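Local coordinates for DNA repair protein RAD7 (Saccharomyces cerevisiae, PDB 5ZB2), which acts in global genome nucleotide excision repair, removing damage from nontranscribed DNA as part of a complex with RAD16 and ABF1, and binds ELC1, at residues S285-L296 and E314-S323; R357-Q365 and V379-T390. All coordinates share one frame; numbering follows the deposited sequence.

Interaction 1 of 2, residues S285-L296 and E314-S323; sequences SYFFSKVELNNL and ELLLNGARDS
One face of the Phe288 ring carries Leu315: its CD1 lies 4.1 Å from the ring centroid, displaced toward the rim in a CH-pi contact, while its CB rests over the CD2 side of the same ring. The swing of Leu315 CG anti to its own backbone N (chi1 172°) sets CD1 over the ring, where it also meets Leu293 CD1 at 3.5 Å and Leu296 CD2, two leucines of the loop after helix 281-290 that cross it at about a right angle. Ala320 CB lies beside Leu296 CD2. The other flat group is the Asn318 amide; Phe288 O lies over one of its faces, 3.2 Å from Asn318 CG. Its ND2 turns back to Glu314 O at 2.7 Å, in the carbonyl plane on a lone pair, and makes a weaker bond to Glu314 OE1; these bonds hold the amide's rotation. Toward the surface, Glu314 bends at chi2 and lays OE1 beside Ser289 CB. In the loop after helix 281-290, Leu293 N donates to Asn318 O at 2.9 Å in a nearly straight bond, and Ser323 OG donates to Leu296 O at 2.8 Å. Gly319, with a positive phi, lets Asn294 OD1 come within 3.1 Å of its CA, where a CB would clash. The consecutive helices, 14° apart, thus lie side by side as expected in a leucine-rich-repeat fold: leucines and a phenylalanine fill the interior, whereas the two polar bonds join the loop 291-296 to Asn318 and Ser323.

Interaction 2 of 2, residues R357-Q365 and V379-T390; sequences RCVDDSVIQ and VFGDNLVTEKAT
Asp361 grips Thr386 with both carboxylate oxygens: OD1 takes the backbone N of Thr386 at 3.0 Å on its syn lone pair, and OD2 accepts from Thr386 OG1 at 2.7 Å, also on the syn side but 17° out of the carboxylate plane. Asp361 CG lies anti to its carbonyl carbon (chi1 -64°), which swings the carboxylate toward the loop, where Ala389 CB packs 3.4 Å from OD1. A lysine in its place would probably leave Thr386 N and OG1 without their acceptor and free the 386-389 turn to shift. Inside, packing is mostly apolar: Ile364 CD1 meets Val379 CG1 tip to tip at 3.7 Å, Val359 CG1 lies against Val385 CG2, and Leu397 backs Ile364 and Ala389. Buried Asp382 sets OD2 3.8 Å from Val359 CB. On the looser outer side a water links Asp361 N to Leu384 O. Thr390 CB, though exposed, is close to Gln365 OE1, at 3.1 Å. Asp360, the N-cap of helix 361-370, turns its carboxylate away from the loop to accept from Val363 N. Two neighbouring aspartates thus divide the work at one helix start, the first capping the helix and the second binding the loop after the next strand.

Followed from the N terminus, the chain runs through helix 281-290, strand 298-300 and helix 309-320, and interaction 1 closes that excursion by bringing consecutive helices and the loops after them side by side. Strand 326-328, helix 337-341 and strand 350-352 come next. Interaction 2 then closes a shorter excursion through helix 361-370 and strand 376-378. Interactions 1 and 2 lie in series, neither nested nor crossing; the centres of interactions 1 and 2 are about 27 Å apart. Interaction 1 joins consecutive helices within the leucine-rich-repeat array of this C-terminal part of Rad7; interaction 2 belongs to the array's C-terminal end, where a loop without regular helix, leading to the final strand 396-398, packs against the helix start.

Interaction 1 of 2, residues S285-L296 and E314-S323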
loop_
_atom_site.group_PDB
_atom_site.type_symbol
_atom_site.label_atom_id
_atom_site.label_comp_id
_atom_site.label_asym_id
_atom_site.label_seq_id
_atom_site.Cartn_x
_atom_site.Cartn_y
_atom_site.Cartn_z
ATOM N N SER A 285 8.539 -22.809 49.646
ATOM C CA SER A 285 9.523 -23.758 50.155
ATOM C C SER A 285 8.996 -25.180 50.032
ATOM O O SER A 285 9.697 -26.080 49.557
ATOM C CB SER A 285 9.869 -23.442 51.611
ATOM O OG SER A 285 10.542 -22.202 51.721
ATOM N N TYR A 286 7.744 -25.388 50.444
ATOM C CA TYR A 286 7.114 -26.700 50.337
ATOM C C TYR A 286 7.146 -27.206 48.901
ATOM O O TYR A 286 7.445 -28.380 48.652
ATOM C CB TYR A 286 5.680 -26.597 50.863
ATOM C CG TYR A 286 4.758 -27.756 50.572
ATOM C CD1 TYR A 286 4.754 -28.887 51.380
ATOM C CD2 TYR A 286 3.853 -27.698 49.520
ATOM C CE1 TYR A 286 3.895 -29.937 51.133
ATOM C CE2 TYR A 286 2.990 -28.745 49.264
ATOM C CZ TYR A 286 3.015 -29.861 50.075
ATOM O OH TYR A 286 2.160 -30.903 49.826
ATOM N N PHE A 287 6.877 -26.321 47.940
ATOM C CA PHE A 287 6.807 -26.736 46.544
ATOM C C PHE A 287 8.193 -27.007 45.972
ATOM O O PHE A 287 8.399 -27.996 45.262
ATOM C CB PHE A 287 6.090 -25.663 45.725
ATOM C CG PHE A 287 6.222 -25.849 44.249
ATOM C CD1 PHE A 287 5.634 -26.935 43.618
ATOM C CD2 PHE A 287 6.929 -24.935 43.487
ATOM C CE1 PHE A 287 5.755 -27.109 42.254
ATOM C CE2 PHE A 287 7.053 -25.099 42.119
ATOM C CZ PHE A 287 6.468 -26.189 41.500
ATOM N N PHE A 288 9.158 -26.127 46.255
ATOM C CA PHE A 288 10.480 -26.271 45.656
ATOM C C PHE A 288 11.202 -27.517 46.159
ATOM O O PHE A 288 11.964 -28.133 45.404
ATOM C CB PHE A 288 11.325 -25.023 45.933
ATOM C CG PHE A 288 10.912 -23.808 45.136
ATOM C CD1 PHE A 288 10.460 -23.927 43.829
ATOM C CD2 PHE A 288 10.978 -22.549 45.699
ATOM C CE1 PHE A 288 10.085 -22.810 43.105
ATOM C CE2 PHE A 288 10.607 -21.427 44.977
ATOM C CZ PHE A 288 10.160 -21.557 43.683
ATOM N N SER A 289 10.988 -27.911 47.417
ATOM C CA SER A 289 11.662 -29.102 47.917
ATOM C C SER A 289 11.148 -30.368 47.246
ATOM O O SER A 289 11.856 -31.380 47.237
ATOM C CB SER A 289 11.500 -29.212 49.432
ATOM O OG SER A 289 10.176 -29.570 49.779
ATOM N N LYS A 290 9.947 -30.330 46.670
ATOM C CA LYS A 290 9.382 -31.519 46.041
ATOM C C LYS A 290 9.943 -31.748 44.642
ATOM O O LYS A 290 10.129 -32.897 44.229
ATOM C CB LYS A 290 7.860 -31.397 45.979
ATOM C CG LYS A 290 7.180 -32.540 45.247
ATOM C CD LYS A 290 5.690 -32.311 45.135
ATOM C CE LYS A 290 4.977 -33.533 44.586
ATOM N NZ LYS A 290 5.415 -33.870 43.202
ATOM N N VAL A 291 10.216 -30.680 43.898
ATOM C CA VAL A 291 10.542 -30.790 42.484
ATOM C C VAL A 291 12.011 -30.455 42.264
ATOM O O VAL A 291 12.681 -29.858 43.110
ATOM C CB VAL A 291 9.641 -29.883 41.620
ATOM C CG1 VAL A 291 8.177 -30.227 41.849
ATOM C CG2 VAL A 291 9.903 -28.408 41.919
ATOM N N GLU A 292 12.509 -30.857 41.098
ATOM C CA GLU A 292 13.866 -30.553 40.663
ATOM C C GLU A 292 13.789 -29.570 39.504
ATOM O O GLU A 292 13.187 -29.872 38.467
ATOM C CB GLU A 292 14.607 -31.823 40.246
ATOM C CG GLU A 292 14.798 -32.821 41.372
ATOM C CD GLU A 292 15.575 -34.050 40.938
ATOM O OE1 GLU A 292 15.877 -34.170 39.732
ATOM O OE2 GLU A 292 15.885 -34.895 41.805
ATOM N N LEU A 293 14.395 -28.398 39.683
ATOM C CA LEU A 293 14.331 -27.338 38.685
ATOM C C LEU A 293 15.664 -27.184 37.964
ATOM O O LEU A 293 16.241 -26.092 37.937
ATOM C CB LEU A 293 13.929 -26.026 39.355
ATOM C CG LEU A 293 12.563 -26.074 40.040
ATOM C CD1 LEU A 293 12.396 -24.922 41.013
ATOM C CD2 LEU A 293 11.465 -26.054 38.993
ATOM N N ASN A 294 16.151 -28.276 37.366
ATOM C CA ASN A 294 17.467 -28.296 36.738
ATOM C C ASN A 294 17.521 -27.523 35.427
ATOM O O ASN A 294 18.611 -27.380 34.864
ATOM C CB ASN A 294 17.903 -29.742 36.480
ATOM C CG ASN A 294 18.127 -30.522 37.760
ATOM O OD1 ASN A 294 18.569 -29.970 38.769
ATOM N ND2 ASN A 294 17.826 -31.814 37.725
ATOM N N ASN A 295 16.387 -27.029 34.927
ATOM C CA ASN A 295 16.342 -26.325 33.651
ATOM C C ASN A 295 15.902 -24.873 33.794
ATOM O O ASN A 295 15.676 -24.203 32.780
ATOM C CB ASN A 295 15.409 -27.056 32.680
ATOM C CG ASN A 295 15.812 -28.502 32.461
ATOM O OD1 ASN A 295 15.300 -29.408 33.121
ATOM N ND2 ASN A 295 16.736 -28.726 31.534
ATOM N N LEU A 296 15.776 -24.367 35.017
ATOM C CA LEU A 296 15.262 -23.019 35.218
ATOM C C LEU A 296 16.311 -21.993 34.799
ATOM O O LEU A 296 17.391 -21.915 35.391
ATOM C CB LEU A 296 14.857 -22.821 36.675
ATOM C CG LEU A 296 14.058 -21.554 36.989
ATOM C CD1 LEU A 296 12.723 -21.546 36.262
ATOM C CD2 LEU A 296 13.847 -21.418 38.491
ATOM N N GLU A 314 15.554 -23.095 49.146
ATOM C CA GLU A 314 14.998 -24.313 48.564
ATOM C C GLU A 314 15.050 -24.266 47.041
ATOM O O GLU A 314 15.289 -25.290 46.391
ATOM C CB GLU A 314 13.562 -24.521 49.045
ATOM C CG GLU A 314 13.426 -24.857 50.531
ATOM C CD GLU A 314 14.017 -26.214 50.897
ATOM O OE1 GLU A 314 14.347 -26.999 49.983
ATOM O OE2 GLU A 314 14.152 -26.494 52.107
ATOM N N LEU A 315 14.830 -23.087 46.455
ATOM C CA LEU A 315 14.930 -22.948 45.005
ATOM C C LEU A 315 16.334 -23.293 44.519
ATOM O O LEU A 315 16.508 -24.107 43.605
ATOM C CB LEU A 315 14.551 -21.524 44.585
ATOM C CG LEU A 315 14.778 -21.157 43.113
ATOM C CD1 LEU A 315 13.891 -21.981 42.195
ATOM C CD2 LEU A 315 14.544 -19.669 42.883
ATOM N N LEU A 316 17.353 -22.679 45.125
ATOM C CA LEU A 316 18.726 -22.880 44.669
ATOM C C LEU A 316 19.192 -24.313 44.903
ATOM O O LEU A 316 19.836 -24.911 44.033
ATOM C CB LEU A 316 19.655 -21.897 45.379
ATOM C CG LEU A 316 19.347 -20.414 45.166
ATOM C CD1 LEU A 316 20.127 -19.576 46.155
ATOM C CD2 LEU A 316 19.661 -19.990 43.740
ATOM N N LEU A 317 18.880 -24.882 46.067
ATOM C CA LEU A 317 19.376 -26.207 46.420
ATOM C C LEU A 317 18.655 -27.341 45.700
ATOM O O LEU A 317 19.098 -28.489 45.801
ATOM C CB LEU A 317 19.270 -26.418 47.932
ATOM C CG LEU A 317 20.468 -25.935 48.759
ATOM C CD1 LEU A 317 20.815 -24.491 48.441
ATOM C CD2 LEU A 317 20.188 -26.096 50.247
ATOM N N ASN A 318 17.569 -27.065 44.981
ATOM C CA ASN A 318 16.810 -28.101 44.287
ATOM C C ASN A 318 16.977 -28.008 42.772
ATOM O O ASN A 318 16.043 -28.268 42.011
ATOM C CB ASN A 318 15.335 -28.041 44.677
ATOM C CG ASN A 318 15.067 -28.667 46.041
ATOM O OD1 ASN A 318 14.795 -29.863 46.145
ATOM N ND2 ASN A 318 15.152 -27.860 47.093
ATOM N N GLY A 319 18.178 -27.630 42.316
ATOM C CA GLY A 319 18.559 -27.698 40.918
ATOM C C GLY A 319 18.772 -26.347 40.260
ATOM O O GLY A 319 19.640 -26.225 39.385
ATOM N N ALA A 320 18.008 -25.330 40.660
ATOM C CA ALA A 320 18.036 -24.056 39.951
ATOM C C ALA A 320 19.384 -23.355 40.059
ATOM O O ALA A 320 19.710 -22.534 39.197
ATOM C CB ALA A 320 16.932 -23.142 40.479
ATOM N N ARG A 321 20.171 -23.662 41.093
ATOM C CA ARG A 321 21.442 -22.976 41.301
ATOM C C ARG A 321 22.330 -23.045 40.063
ATOM O O ARG A 321 22.981 -22.059 39.700
ATOM C CB ARG A 321 22.159 -23.584 42.510
ATOM C CG ARG A 321 23.656 -23.289 42.595
ATOM C CD ARG A 321 24.307 -24.068 43.721
ATOM N NE ARG A 321 23.955 -23.538 45.033
ATOM C CZ ARG A 321 24.371 -24.057 46.185
ATOM N NH1 ARG A 321 25.154 -25.127 46.193
ATOM N NH2 ARG A 321 24.001 -23.504 47.332
ATOM N N ASP A 322 22.372 -24.200 39.406
ATOM C CA ASP A 322 23.311 -24.437 38.321
ATOM C C ASP A 322 22.799 -23.976 36.962
ATOM O O ASP A 322 23.584 -23.932 36.008
ATOM C CB ASP A 322 23.653 -25.928 38.254
ATOM C CG ASP A 322 24.296 -26.432 39.531
ATOM O OD1 ASP A 322 25.174 -25.726 40.074
ATOM O OD2 ASP A 322 23.917 -27.528 39.997
ATOM N N SER A 323 21.517 -23.624 36.848
ATOM C CA SER A 323 20.929 -23.268 35.566
ATOM C C SER A 323 20.514 -21.806 35.453
ATOM O O SER A 323 20.449 -21.292 34.335
ATOM C CB SER A 323 19.705 -24.153 35.288
ATOM O OG SER A 323 18.794 -24.115 36.372
#

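Interaction 2 of 2, residues R357-Q365 and V379-T390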
loop_
_atom_site.group_PDB
_atom_site.type_symbol
_atom_site.label_atom_id
_atom_site.label_comp_id
_atom_site.label_asym_id
_atom_site.label_seq_id
_atom_site.Cartn_x
_atom_site.Cartn_y
_atom_site.Cartn_z
ATOM N N ARG A 357 16.063 -4.783 51.361
ATOM C CA ARG A 357 16.551 -4.086 52.548
ATOM C C ARG A 357 17.917 -4.597 53.001
ATOM O O ARG A 357 18.835 -3.809 53.250
ATOM C CB ARG A 357 15.515 -4.240 53.664
ATOM C CG ARG A 357 15.943 -3.779 55.051
ATOM C CD ARG A 357 14.906 -4.195 56.087
ATOM N NE ARG A 357 14.656 -5.634 56.043
ATOM C CZ ARG A 357 15.452 -6.553 56.581
ATOM N NH1 ARG A 357 16.559 -6.193 57.218
ATOM N NH2 ARG A 357 15.141 -7.837 56.475
ATOM N N CYS A 358 18.068 -5.917 53.128
ATOM C CA CYS A 358 19.239 -6.470 53.800
ATOM C C CYS A 358 20.532 -6.308 53.006
ATOM O O CYS A 358 21.607 -6.498 53.582
ATOM C CB CYS A 358 19.011 -7.954 54.104
ATOM S SG CYS A 358 19.051 -9.012 52.649
ATOM N N VAL A 359 20.468 -5.958 51.720
ATOM C CA VAL A 359 21.673 -5.915 50.895
ATOM C C VAL A 359 22.584 -4.794 51.378
ATOM O O VAL A 359 22.147 -3.651 51.564
ATOM C CB VAL A 359 21.308 -5.737 49.413
ATOM C CG1 VAL A 359 22.564 -5.664 48.547
ATOM C CG2 VAL A 359 20.422 -6.877 48.944
ATOM N N ASP A 360 23.859 -5.118 51.582
ATOM C CA ASP A 360 24.871 -4.131 51.941
ATOM C C ASP A 360 26.154 -4.482 51.193
ATOM O O ASP A 360 26.180 -5.391 50.358
ATOM C CB ASP A 360 25.074 -4.071 53.464
ATOM C CG ASP A 360 25.560 -5.389 54.052
ATOM O OD1 ASP A 360 26.193 -6.186 53.330
ATOM O OD2 ASP A 360 25.312 -5.621 55.255
ATOM N N ASP A 361 27.231 -3.758 51.504
ATOM C CA ASP A 361 28.493 -3.968 50.801
ATOM C C ASP A 361 28.993 -5.396 50.979
ATOM O O ASP A 361 29.523 -5.997 50.037
ATOM C CB ASP A 361 29.541 -2.970 51.295
ATOM C CG ASP A 361 29.168 -1.533 50.985
ATOM O OD1 ASP A 361 28.471 -1.300 49.974
ATOM O OD2 ASP A 361 29.574 -0.635 51.753
ATOM N N SER A 362 28.832 -5.955 52.180
ATOM C CA SER A 362 29.282 -7.320 52.429
ATOM C C SER A 362 28.568 -8.319 51.530
ATOM O O SER A 362 29.169 -9.314 51.109
ATOM C CB SER A 362 29.062 -7.684 53.898
ATOM O OG SER A 362 29.793 -6.819 54.750
ATOM N N VAL A 363 27.292 -8.077 51.225
ATOM C CA VAL A 363 26.551 -8.983 50.352
ATOM C C VAL A 363 27.047 -8.856 48.916
ATOM O O VAL A 363 27.328 -9.858 48.249
ATOM C CB VAL A 363 25.040 -8.710 50.456
ATOM C CG1 VAL A 363 24.260 -9.682 49.582
ATOM C CG2 VAL A 363 24.575 -8.809 51.905
ATOM N N ILE A 364 27.157 -7.621 48.418
ATOM C CA ILE A 364 27.687 -7.403 47.075
ATOM C C ILE A 364 29.072 -8.025 46.948
ATOM O O ILE A 364 29.390 -8.672 45.942
ATOM C CB ILE A 364 27.713 -5.897 46.750
ATOM C CG1 ILE A 364 26.295 -5.313 46.786
ATOM C CG2 ILE A 364 28.375 -5.640 45.399
ATOM C CD1 ILE A 364 25.312 -5.959 45.813
ATOM N N GLN A 365 29.918 -7.827 47.961
ATOM C CA GLN A 365 31.241 -8.439 47.965
ATOM C C GLN A 365 31.139 -9.952 47.826
ATOM O O GLN A 365 31.769 -10.553 46.949
ATOM C CB GLN A 365 31.976 -8.061 49.253
ATOM C CG GLN A 365 33.298 -8.788 49.493
ATOM C CD GLN A 365 34.386 -8.383 48.520
ATOM O OE1 GLN A 365 34.110 -7.906 47.420
ATOM N NE2 GLN A 365 35.636 -8.568 48.928
ATOM N N VAL A 379 20.893 -2.414 42.580
ATOM C CA VAL A 379 20.793 -2.138 44.007
ATOM C C VAL A 379 19.975 -0.874 44.271
ATOM O O VAL A 379 20.107 -0.254 45.323
ATOM C CB VAL A 379 22.188 -2.039 44.654
ATOM C CG1 VAL A 379 22.930 -3.367 44.529
ATOM C CG2 VAL A 379 22.992 -0.908 44.027
ATOM N N PHE A 380 19.127 -0.491 43.323
ATOM C CA PHE A 380 18.308 0.701 43.487
ATOM C C PHE A 380 17.489 0.599 44.765
ATOM O O PHE A 380 16.744 -0.367 44.959
ATOM C CB PHE A 380 17.396 0.881 42.275
ATOM C CG PHE A 380 16.635 2.173 42.282
ATOM C CD1 PHE A 380 15.437 2.286 42.969
ATOM C CD2 PHE A 380 17.121 3.278 41.604
ATOM C CE1 PHE A 380 14.737 3.477 42.978
ATOM C CE2 PHE A 380 16.427 4.473 41.609
ATOM C CZ PHE A 380 15.233 4.573 42.297
ATOM N N GLY A 381 17.634 1.593 45.639
ATOM C CA GLY A 381 16.925 1.618 46.898
ATOM C C GLY A 381 17.683 1.030 48.069
ATOM O O GLY A 381 17.252 1.213 49.216
ATOM N N ASP A 382 18.793 0.333 47.822
ATOM C CA ASP A 382 19.582 -0.294 48.882
ATOM C C ASP A 382 20.544 0.749 49.437
ATOM O O ASP A 382 21.708 0.832 49.042
ATOM C CB ASP A 382 20.323 -1.514 48.352
ATOM C CG ASP A 382 19.392 -2.533 47.715
ATOM O OD1 ASP A 382 18.197 -2.561 48.080
ATOM O OD2 ASP A 382 19.855 -3.307 46.850
ATOM N N ASN A 383 20.048 1.550 50.383
ATOM C CA ASN A 383 20.821 2.683 50.882
ATOM C C ASN A 383 22.109 2.239 51.565
ATOM O O ASN A 383 23.085 2.998 51.597
ATOM C CB ASN A 383 19.965 3.507 51.844
ATOM C CG ASN A 383 18.722 4.073 51.179
ATOM O OD1 ASN A 383 18.737 4.417 49.996
ATOM N ND2 ASN A 383 17.636 4.167 51.937
ATOM N N LEU A 384 22.141 1.021 52.106
ATOM C CA LEU A 384 23.321 0.525 52.805
ATOM C C LEU A 384 24.445 0.112 51.860
ATOM O O LEU A 384 25.484 -0.364 52.335
ATOM C CB LEU A 384 22.942 -0.656 53.705
ATOM C CG LEU A 384 22.117 -0.376 54.970
ATOM C CD1 LEU A 384 22.791 0.658 55.871
ATOM C CD2 LEU A 384 20.688 0.046 54.638
ATOM N N VAL A 385 24.270 0.274 50.552
ATOM C CA VAL A 385 25.339 0.043 49.586
ATOM C C VAL A 385 26.025 1.378 49.322
ATOM O O VAL A 385 25.404 2.308 48.795
ATOM C CB VAL A 385 24.795 -0.564 48.284
ATOM C CG1 VAL A 385 25.932 -0.835 47.308
ATOM C CG2 VAL A 385 24.019 -1.849 48.566
ATOM N N THR A 386 27.302 1.470 49.680
ATOM C CA THR A 386 28.062 2.711 49.593
ATOM C C THR A 386 29.037 2.657 48.420
ATOM O O THR A 386 29.084 1.688 47.656
ATOM C CB THR A 386 28.816 2.973 50.898
ATOM O OG1 THR A 386 29.794 1.946 51.106
ATOM C CG2 THR A 386 27.859 3.000 52.073
ATOM N N GLU A 387 29.824 3.728 48.284
ATOM C CA GLU A 387 30.862 3.762 47.260
ATOM C C GLU A 387 31.910 2.686 47.500
ATOM O O GLU A 387 32.530 2.196 46.548
ATOM C CB GLU A 387 31.517 5.148 47.213
ATOM C CG GLU A 387 32.433 5.494 48.393
ATOM C CD GLU A 387 31.673 5.830 49.662
ATOM O OE1 GLU A 387 30.559 6.384 49.559
ATOM O OE2 GLU A 387 32.190 5.543 50.762
ATOM N N LYS A 388 32.119 2.303 48.760
ATOM C CA LYS A 388 33.110 1.298 49.122
ATOM C C LYS A 388 32.739 -0.102 48.648
ATOM O O LYS A 388 33.520 -1.034 48.867
ATOM C CB LYS A 388 33.303 1.306 50.642
ATOM C CG LYS A 388 34.540 0.574 51.136
ATOM C CD LYS A 388 34.694 0.720 52.643
ATOM C CE LYS A 388 35.918 -0.019 53.157
ATOM N NZ LYS A 388 36.059 0.095 54.635
ATOM N N ALA A 389 31.583 -0.277 48.007
ATOM C CA ALA A 389 31.177 -1.586 47.509
ATOM C C ALA A 389 32.207 -2.127 46.525
ATOM O O ALA A 389 32.351 -1.603 45.416
ATOM C CB ALA A 389 29.800 -1.506 46.848
ATOM N N THR A 390 32.926 -3.174 46.926
ATOM C CA THR A 390 33.933 -3.770 46.060
ATOM C C THR A 390 33.287 -4.305 44.789
ATOM O O THR A 390 32.259 -4.987 44.837
ATOM C CB THR A 390 34.662 -4.895 46.797
ATOM O OG1 THR A 390 35.303 -4.368 47.965
ATOM C CG2 THR A 390 35.710 -5.552 45.900
HETATM O O HOH W 1 27.578 -1.601 53.826
#